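Local coordinates for protein protocadherin gamma-B3 (Homo sapiens, PDB 5K8R) that is a potential calcium-dependent cell-adhesion protein that may help establish and maintain specific neuronal connections in the brain, here its first four extracellular cadherin repeats, at residues A[98-103]-A[190-195]; A[138-143]-A[180-185]. All blocks are in the same frame, centred on the assembly; numbering follows the deposited sequence.

Contact 1: A[98-103]-A[190-195]; sequences DNPPTF and PSRSCT. With CA (calcium ion), chain D; CA (calcium ion), chain C; CA (calcium ion), chain B.
Arg192 lies lengthwise along the backbone of Asp98, Asn99 and Pro100. Its CB packs against the Pro100 ring, 3.9 Å from Pro100 CB, and CD continues past the Asn99-Pro100 peptide, 3.6 Å from Pro100 N. With the Arg192 chain bent at chi3 (145°), one face of the guanidinium turns to the backbone of Asp98, whose CA lies 3.9 Å over the plane, nearer its border than its middle. Arg192 NH1 stays 6.6 Å from Asp98 OD1, so it meets Asp98 by packing and not as a salt bridge. An alanine here would probably leave the Asn99-Pro100 peptide and the Asp98 backbone without the cover of CD and the guanidinium. The covered run is the DNPPTF linker between the first and second cadherin repeats: Asp98 bridges two calcium ions through OD1 and OD2, and Asn99 O binds a third at 2.4 Å, in a site completed by Asn97, Asp129, Asp131, Asn135 and Asp186. At Ser193 the backbone takes over, its CA meeting Pro101 CG. Cys194 then points SG into the linker, placed between its own backbone N and carbonyl carbon (chi1 69°). The sulfur lies 3.3 Å from Pro101 O. Cys194 SG also meets the Phe103 ring obliquely, 4.4 Å from the centroid and 59° off the normal, a sulfur-aromatic contact. Thr195 adds its carbonyl carbon near Phe103 CD1, while the Phe103 ring also packs on Leu182 and Tyr140.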
loop_
_atom_site.group_PDB
_atom_site.type_symbol
_atom_site.label_atom_id
_atom_site.label_comp_id
_atom_site.label_asym_id
_atom_site.label_seq_id
_atom_site.Cartn_x
_atom_site.Cartn_y
_atom_site.Cartn_z
ATOM N N ASP A 98 -9.332 -35.097 -32.643
ATOM C CA ASP A 98 -9.777 -36.022 -31.610
ATOM C C ASP A 98 -9.311 -35.614 -30.218
ATOM O O ASP A 98 -9.384 -36.423 -29.285
ATOM C CB ASP A 98 -9.304 -37.440 -31.935
ATOM C CG ASP A 98 -7.799 -37.536 -32.076
ATOM O OD1 ASP A 98 -7.160 -36.498 -32.342
ATOM O OD2 ASP A 98 -7.258 -38.650 -31.922
ATOM N N ASN A 99 -8.837 -34.380 -30.053
ATOM C CA ASN A 99 -8.390 -33.878 -28.765
ATOM C C ASN A 99 -9.019 -32.509 -28.519
ATOM O O ASN A 99 -8.939 -31.627 -29.391
ATOM C CB ASN A 99 -6.862 -33.775 -28.710
ATOM C CG ASN A 99 -6.191 -35.126 -28.599
ATOM O OD1 ASN A 99 -5.466 -35.548 -29.500
ATOM N ND2 ASN A 99 -6.424 -35.813 -27.486
ATOM N N PRO A 100 -9.645 -32.295 -27.368
ATOM C CA PRO A 100 -10.212 -30.983 -27.070
ATOM C C PRO A 100 -9.147 -30.050 -26.527
ATOM O O PRO A 100 -8.101 -30.506 -26.039
ATOM C CB PRO A 100 -11.268 -31.299 -26.003
ATOM C CG PRO A 100 -10.682 -32.462 -25.270
ATOM C CD PRO A 100 -9.931 -33.274 -26.305
ATOM N N PRO A 101 -9.366 -28.740 -26.597
ATOM C CA PRO A 101 -8.463 -27.810 -25.915
ATOM C C PRO A 101 -8.560 -27.977 -24.407
ATOM O O PRO A 101 -9.489 -28.590 -23.878
ATOM C CB PRO A 101 -8.963 -26.431 -26.359
ATOM C CG PRO A 101 -10.391 -26.656 -26.742
ATOM C CD PRO A 101 -10.442 -28.041 -27.319
ATOM N N THR A 102 -7.573 -27.419 -23.709
ATOM C CA THR A 102 -7.525 -27.554 -22.261
ATOM C C THR A 102 -6.859 -26.329 -21.652
ATOM O O THR A 102 -5.955 -25.734 -22.244
ATOM C CB THR A 102 -6.775 -28.825 -21.838
ATOM O OG1 THR A 102 -6.589 -28.826 -20.417
ATOM C CG2 THR A 102 -5.419 -28.905 -22.523
ATOM N N PHE A 103 -7.329 -25.954 -20.468
ATOM C CA PHE A 103 -6.694 -24.935 -19.648
ATOM C C PHE A 103 -5.928 -25.594 -18.507
ATOM O O PHE A 103 -6.206 -26.729 -18.113
ATOM C CB PHE A 103 -7.726 -23.952 -19.092
ATOM C CG PHE A 103 -8.271 -22.996 -20.116
ATOM C CD1 PHE A 103 -9.485 -23.238 -20.735
ATOM C CD2 PHE A 103 -7.566 -21.852 -20.457
ATOM C CE1 PHE A 103 -9.988 -22.358 -21.676
ATOM C CE2 PHE A 103 -8.063 -20.968 -21.397
ATOM C CZ PHE A 103 -9.275 -21.221 -22.008
ATOM N N PRO A 190 -15.199 -32.766 -35.465
ATOM C CA PRO A 190 -16.115 -31.697 -35.055
ATOM C C PRO A 190 -15.463 -30.705 -34.101
ATOM O O PRO A 190 -14.353 -30.949 -33.626
ATOM C CB PRO A 190 -17.239 -32.459 -34.356
ATOM C CG PRO A 190 -16.549 -33.635 -33.759
ATOM C CD PRO A 190 -15.457 -34.018 -34.731
ATOM N N SER A 191 -16.147 -29.597 -33.828
ATOM C CA SER A 191 -15.603 -28.585 -32.935
ATOM C C SER A 191 -15.550 -29.112 -31.508
ATOM O O SER A 191 -16.517 -29.700 -31.013
ATOM C CB SER A 191 -16.442 -27.311 -32.999
ATOM O OG SER A 191 -16.381 -26.723 -34.286
ATOM N N ARG A 192 -14.413 -28.907 -30.850
ATOM C CA ARG A 192 -14.227 -29.259 -29.451
ATOM C C ARG A 192 -13.873 -28.006 -28.665
ATOM O O ARG A 192 -13.168 -27.125 -29.170
ATOM C CB ARG A 192 -13.137 -30.323 -29.288
ATOM C CG ARG A 192 -13.546 -31.699 -29.788
ATOM C CD ARG A 192 -12.411 -32.700 -29.666
ATOM N NE ARG A 192 -12.899 -34.038 -29.342
ATOM C CZ ARG A 192 -13.352 -34.907 -30.238
ATOM N NH1 ARG A 192 -13.385 -34.584 -31.524
ATOM N NH2 ARG A 192 -13.775 -36.102 -29.849
ATOM N N SER A 193 -14.366 -27.924 -27.431
ATOM C CA SER A 193 -14.222 -26.719 -26.628
ATOM C C SER A 193 -13.932 -27.092 -25.182
ATOM O O SER A 193 -14.053 -28.251 -24.774
ATOM C CB SER A 193 -15.480 -25.846 -26.709
ATOM O OG SER A 193 -16.607 -26.529 -26.187
ATOM N N CYS A 194 -13.541 -26.084 -24.405
ATOM C CA CYS A 194 -13.352 -26.241 -22.969
ATOM C C CYS A 194 -13.564 -24.891 -22.302
ATOM O O CYS A 194 -13.469 -23.840 -22.940
ATOM C CB CYS A 194 -11.964 -26.794 -22.631
ATOM S SG CYS A 194 -10.612 -25.651 -22.969
ATOM N N THR A 195 -13.852 -24.928 -21.004
ATOM C CA THR A 195 -14.166 -23.725 -20.250
ATOM C C THR A 195 -13.283 -23.624 -19.015
ATOM O O THR A 195 -12.879 -24.632 -18.429
ATOM C CB THR A 195 -15.640 -23.693 -19.824
ATOM O OG1 THR A 195 -15.961 -24.898 -19.118
ATOM C CG2 THR A 195 -16.546 -23.561 -21.039
HETATM CA CA CA D . -5.251 -35.424 -33.467
HETATM CA CA CA C . -4.849 -39.008 -31.773
HETATM CA CA CA B . -8.287 -30.033 -31.027
#

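Contact 2: A[138-143]-A[180-185]; sequences QQYYLS and LVLTAV
Tyr140 and Ala184 meet at the apolar centre, where Tyr140 CE1 lies 3.7 Å from Ala184 CB and the ring passes the methyl obliquely. Strand 138-142 and the 180-185 part of strand 177-186 are antiparallel neighbours in a sheet of the second cadherin repeat, a Greek-key beta sandwich, with 138-142 at the sheet's edge within this chain. Tyr140 and Ala184 form a non-hydrogen-bonded pair, as do Leu142 and Leu182, and all four side chains share the face that packs on the repeat's interior. Leu182 CD1 approaches Tyr140 CB. Leu142 leans past its partner toward Leu180: its CG is anti to the backbone N (chi1 -177°), which brings Leu142 CD1 3.9 Å from Leu180 CB, while Leu150 and Leu164 pack around it.

The hydrogen-bonded pairs Gln139-Val185 and Tyr141-Thr183 carry their side chains on the other face, where Tyr141 CE2 approaches Val185 CG2 at 4.2 Å. Each pair has reciprocal backbone bonds; that from Gln139 N to Val185 O is bent, at 131°, and its donor is tilted out of the carbonyl plane. The Tyr140 hydroxyl reaches past the strand pair to hydrogen-bond with Ser126 and Ala127. Gln138 turns its amide to the Val185 end, NE2 bonding Asp129. At the opposite end Ser143 N, just past the strand end, adds a single bond to Val181 O at 3.0 Å, nearly straight at 170°. A water beside it donates to Tyr141 O and lies 2.6 Å from Thr183 OG1.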
loop_
_atom_site.group_PDB
_atom_site.type_symbol
_atom_site.label_atom_id
_atom_site.label_comp_id
_atom_site.label_asym_id
_atom_site.label_seq_id
_atom_site.Cartn_x
_atom_site.Cartn_y
_atom_site.Cartn_z
ATOM N N GLN A 138 -7.234 -22.092 -31.926
ATOM C CA GLN A 138 -8.251 -21.827 -30.921
ATOM C C GLN A 138 -8.994 -20.526 -31.201
ATOM O O GLN A 138 -8.490 -19.613 -31.859
ATOM C CB GLN A 138 -7.628 -21.778 -29.522
ATOM C CG GLN A 138 -6.929 -23.061 -29.112
ATOM C CD GLN A 138 -7.837 -24.273 -29.200
ATOM O OE1 GLN A 138 -9.024 -24.200 -28.884
ATOM N NE2 GLN A 138 -7.281 -25.394 -29.640
ATOM N N GLN A 139 -10.217 -20.462 -30.682
ATOM C CA GLN A 139 -11.053 -19.270 -30.727
ATOM C C GLN A 139 -11.620 -19.063 -29.332
ATOM O O GLN A 139 -12.268 -19.963 -28.786
ATOM C CB GLN A 139 -12.176 -19.414 -31.758
ATOM C CG GLN A 139 -12.791 -18.099 -32.196
ATOM C CD GLN A 139 -12.069 -17.487 -33.377
ATOM O OE1 GLN A 139 -12.064 -16.268 -33.555
ATOM N NE2 GLN A 139 -11.460 -18.332 -34.200
ATOM N N TYR A 140 -11.371 -17.893 -28.754
ATOM C CA TYR A 140 -11.721 -17.623 -27.367
ATOM C C TYR A 140 -12.946 -16.724 -27.286
ATOM O O TYR A 140 -13.100 -15.788 -28.077
ATOM C CB TYR A 140 -10.546 -16.980 -26.628
ATOM C CG TYR A 140 -9.325 -17.868 -26.568
ATOM C CD1 TYR A 140 -9.173 -18.803 -25.552
ATOM C CD2 TYR A 140 -8.331 -17.781 -27.532
ATOM C CE1 TYR A 140 -8.060 -19.622 -25.496
ATOM C CE2 TYR A 140 -7.215 -18.595 -27.485
ATOM C CZ TYR A 140 -7.085 -19.514 -26.465
ATOM O OH TYR A 140 -5.977 -20.326 -26.412
ATOM N N TYR A 141 -13.816 -17.016 -26.321
ATOM C CA TYR A 141 -15.033 -16.251 -26.093
ATOM C C TYR A 141 -15.203 -16.023 -24.601
ATOM O O TYR A 141 -15.076 -16.962 -23.809
ATOM C CB TYR A 141 -16.264 -16.975 -26.652
ATOM C CG TYR A 141 -16.185 -17.302 -28.125
ATOM C CD1 TYR A 141 -16.627 -16.397 -29.081
ATOM C CD2 TYR A 141 -15.677 -18.519 -28.560
ATOM C CE1 TYR A 141 -16.560 -16.692 -30.428
ATOM C CE2 TYR A 141 -15.606 -18.824 -29.906
ATOM C CZ TYR A 141 -16.049 -17.907 -30.836
ATOM O OH TYR A 141 -15.983 -18.203 -32.177
ATOM N N LEU A 142 -15.490 -14.782 -24.222
ATOM C CA LEU A 142 -15.768 -14.429 -22.837
ATOM C C LEU A 142 -17.265 -14.219 -22.666
ATOM O O LEU A 142 -17.898 -13.540 -23.482
ATOM C CB LEU A 142 -15.012 -13.164 -22.426
ATOM C CG LEU A 142 -15.176 -12.726 -20.969
ATOM C CD1 LEU A 142 -14.352 -13.611 -20.047
ATOM C CD2 LEU A 142 -14.805 -11.262 -20.792
ATOM N N SER A 143 -17.826 -14.806 -21.614
ATOM C CA SER A 143 -19.237 -14.608 -21.330
ATOM C C SER A 143 -19.496 -13.137 -21.013
ATOM O O SER A 143 -18.647 -12.477 -20.402
ATOM C CB SER A 143 -19.677 -15.490 -20.161
ATOM O OG SER A 143 -19.479 -16.861 -20.461
ATOM N N LEU A 180 -15.930 -14.492 -14.090
ATOM C CA LEU A 180 -15.968 -14.541 -15.542
ATOM C C LEU A 180 -15.796 -15.975 -16.029
ATOM O O LEU A 180 -15.240 -16.830 -15.334
ATOM C CB LEU A 180 -14.873 -13.655 -16.146
ATOM C CG LEU A 180 -14.732 -12.251 -15.557
ATOM C CD1 LEU A 180 -13.598 -11.497 -16.235
ATOM C CD2 LEU A 180 -16.037 -11.486 -15.678
ATOM N N VAL A 181 -16.282 -16.227 -17.242
ATOM C CA VAL A 181 -16.204 -17.538 -17.876
ATOM C C VAL A 181 -15.520 -17.376 -19.225
ATOM O O VAL A 181 -15.908 -16.516 -20.025
ATOM C CB VAL A 181 -17.594 -18.177 -18.037
ATOM C CG1 VAL A 181 -17.474 -19.556 -18.666
ATOM C CG2 VAL A 181 -18.304 -18.259 -16.694
ATOM N N LEU A 182 -14.538 -18.207 -19.496
ATOM C CA LEU A 182 -13.794 -18.193 -20.723
ATOM C C LEU A 182 -13.920 -19.524 -21.413
ATOM O O LEU A 182 -13.761 -20.545 -20.820
ATOM C CB LEU A 182 -12.340 -17.921 -20.414
ATOM C CG LEU A 182 -11.260 -17.902 -21.463
ATOM C CD1 LEU A 182 -11.520 -16.801 -22.441
ATOM C CD2 LEU A 182 -9.883 -17.780 -20.905
ATOM N N THR A 183 -14.198 -19.500 -22.691
ATOM C CA THR A 183 -14.376 -20.711 -23.480
ATOM C C THR A 183 -13.419 -20.699 -24.665
ATOM O O THR A 183 -13.217 -19.660 -25.303
ATOM C CB THR A 183 -15.825 -20.843 -23.973
ATOM O OG1 THR A 183 -16.717 -20.793 -22.853
ATOM C CG2 THR A 183 -16.029 -22.160 -24.711
ATOM N N ALA A 184 -12.827 -21.856 -24.952
ATOM C CA ALA A 184 -11.935 -22.035 -26.091
ATOM C C ALA A 184 -12.505 -23.123 -26.989
ATOM O O ALA A 184 -12.741 -24.248 -26.534
ATOM C CB ALA A 184 -10.521 -22.398 -25.635
ATOM N N VAL A 185 -12.728 -22.785 -28.259
ATOM C CA VAL A 185 -13.265 -23.710 -29.252
ATOM C C VAL A 185 -12.256 -23.826 -30.386
ATOM O O VAL A 185 -11.865 -22.814 -30.977
ATOM C CB VAL A 185 -14.629 -23.240 -29.791
ATOM C CG1 VAL A 185 -15.283 -24.341 -30.616
ATOM C CG2 VAL A 185 -15.536 -22.795 -28.652
HETATM O O HOH W 1 -17.342 -18.279 -22.509
#

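How the contacts relate
Contact 1 reaches, through strand 193-203, the sheet of the second repeat that holds contact 2; their centres are about 11 Å apart, and contact 2 is nested inside the loop that contact 1 closes. Strands 177-186 and 193-203 are consecutive in the chain and adjacent in the sheet, and Ala184 N probably hydrogen-bonds Cys194 O at 2.9 Å. The linker of contact 1 also meets contact 2 directly, since Pro101 CB lies 3.4 Å from Gln138 OE1. Contact 1 holds calcium ligands, Asp98 and Asn99; contact 2 nears a calcium ion only at its Gln138 end, whose side chain stays about 5 Å from the ion and hydrogen-bonds Asp129, a calcium ligand.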